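Local coordinates for protein acetyltransferase (Sinorhizobium meliloti, PDB 4JXQ) that probably transfers an acetyl group from acetyl-CoA, which it binds, to an acceptor as a member of the GNAT acyltransferase family, at residues 57-62 with 102-107. Residues are numbered along the deposited sequence; the frame is centred on the assembly and turned at random.
Sequences VVALDE and KALLSE
Val57 on strand 56-60 packs against Leu104 and Glu107 of helix 100-115, and Ala59 packs against Leu104, joining the central mixed sheet of the GNAT fold to the helix that lies over one of its faces. The strand and helix segments run roughly antiparallel, with 153° between their directions, and their axes approach to 9.3 Å. No hydrogen bond links them; the contact is mainly apolar.

Leu104 meets both Val57 and Ala59. Its CG is anti to the carbonyl carbon (chi1 -74°), which carries the branched end toward the strand, where CD2 makes the contact. Leu104 CD2 meets Val57 CG2 at 3.7 Å, and the two side chains lie alongside each other and point opposite ways. Leu104 CD2 also lies 4.2 Å from Ala59 CB. One leucine branch thus touches two residues on the same face of the strand, while Val58 between them points away. Leu104 also packs on Ile89 and Leu91, two residues that bind acetyl-CoA, so the contact adjoins the cofactor site.

Glu107 comes in one helical turn further on, lying across Val57 at a slant. Its CG is anti to the backbone N (chi1 171°), and the chain then bends at chi2. Glu107 CG lies 4.0 Å from Val57 CG1. It is also close to Val57 CG2, so the aliphatic part of the glutamate borders both valine methyls. The carboxylate forms a salt bridge through OE2 to Arg111, on the same helix. Glu107 OE2 also rests 3.8 Å from Val57 CG1, a van der Waals contact.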
# COMPACT_ATOMS: atom_id res chain seq x y z
N VAL A 57 -18.21 -7.00 7.99
CA VAL A 57 -18.97 -7.66 9.04
C VAL A 57 -18.87 -6.86 10.32
O VAL A 57 -17.97 -6.04 10.56
CB VAL A 57 -18.49 -9.11 9.25
CG1 VAL A 57 -18.62 -9.91 7.94
CG2 VAL A 57 -17.07 -9.19 9.75
N VAL A 58 -19.85 -7.09 11.19
CA VAL A 58 -19.90 -6.53 12.50
C VAL A 58 -20.01 -7.63 13.58
O VAL A 58 -20.48 -8.74 13.30
CB VAL A 58 -21.04 -5.53 12.71
CG1 VAL A 58 -20.84 -4.27 11.89
CG2 VAL A 58 -22.43 -6.14 12.39
N ALA A 59 -19.51 -7.29 14.74
CA ALA A 59 -19.69 -8.07 15.97
C ALA A 59 -20.67 -7.34 16.85
O ALA A 59 -20.62 -6.14 16.99
CB ALA A 59 -18.36 -8.26 16.71
N LEU A 60 -21.54 -8.12 17.49
CA LEU A 60 -22.63 -7.63 18.28
C LEU A 60 -22.50 -8.05 19.72
O LEU A 60 -22.05 -9.13 20.01
CB LEU A 60 -23.99 -8.17 17.79
CG LEU A 60 -24.25 -8.04 16.29
CD1 LEU A 60 -25.64 -8.61 15.99
CD2 LEU A 60 -24.16 -6.59 15.85
N ASP A 61 -22.96 -7.18 20.60
CA ASP A 61 -23.11 -7.59 22.02
C ASP A 61 -24.42 -8.35 22.19
O ASP A 61 -25.15 -8.62 21.23
CB ASP A 61 -23.00 -6.37 22.95
CG ASP A 61 -24.24 -5.43 22.91
OD1 ASP A 61 -25.25 -5.80 22.31
OD2 ASP A 61 -24.17 -4.30 23.41
N GLU A 62 -24.70 -8.70 23.44
CA GLU A 62 -25.85 -9.60 23.78
C GLU A 62 -27.23 -9.00 23.45
O GLU A 62 -28.21 -9.72 23.26
CB GLU A 62 -25.78 -10.08 25.24
CG GLU A 62 -25.92 -8.97 26.28
CD GLU A 62 -25.76 -9.48 27.72
OE1 GLU A 62 -25.76 -10.71 27.94
OE2 GLU A 62 -25.65 -8.63 28.63
N LYS A 102 -10.53 -12.50 17.23
CA LYS A 102 -10.30 -13.79 16.59
C LYS A 102 -11.49 -14.25 15.68
O LYS A 102 -11.35 -14.79 14.59
CB LYS A 102 -9.99 -14.88 17.62
CG LYS A 102 -8.54 -15.08 17.99
CD LYS A 102 -8.42 -16.40 18.80
CE LYS A 102 -8.22 -17.63 17.91
NZ LYS A 102 -7.59 -18.80 18.59
N ALA A 103 -12.69 -14.04 16.25
CA ALA A 103 -13.88 -14.39 15.47
C ALA A 103 -14.00 -13.56 14.20
O ALA A 103 -14.27 -14.09 13.14
CB ALA A 103 -15.11 -14.23 16.32
N LEU A 104 -13.77 -12.25 14.34
CA LEU A 104 -13.84 -11.39 13.11
C LEU A 104 -12.81 -11.79 12.11
O LEU A 104 -13.12 -11.87 10.92
CB LEU A 104 -13.63 -9.95 13.55
CG LEU A 104 -14.83 -9.29 14.27
CD1 LEU A 104 -14.45 -8.01 14.93
CD2 LEU A 104 -16.01 -9.11 13.28
N LEU A 105 -11.57 -12.03 12.55
CA LEU A 105 -10.53 -12.41 11.59
C LEU A 105 -10.81 -13.78 10.96
O LEU A 105 -10.61 -13.99 9.79
CB LEU A 105 -9.15 -12.35 12.24
CG LEU A 105 -7.95 -12.56 11.33
CD1 LEU A 105 -7.98 -11.68 10.09
CD2 LEU A 105 -6.68 -12.36 12.12
N SER A 106 -11.31 -14.72 11.81
CA SER A 106 -11.71 -16.03 11.28
C SER A 106 -12.78 -15.96 10.13
O SER A 106 -12.75 -16.64 9.14
CB SER A 106 -12.25 -16.93 12.37
OG SER A 106 -11.33 -17.25 13.40
N GLU A 107 -13.71 -15.04 10.37
CA GLU A 107 -14.74 -14.76 9.39
C GLU A 107 -14.16 -14.18 8.12
O GLU A 107 -14.49 -14.61 7.02
CB GLU A 107 -15.79 -13.85 10.02
CG GLU A 107 -16.87 -13.26 9.09
CD GLU A 107 -17.88 -14.18 8.54
OE1 GLU A 107 -17.79 -15.40 8.72
OE2 GLU A 107 -18.81 -13.74 7.85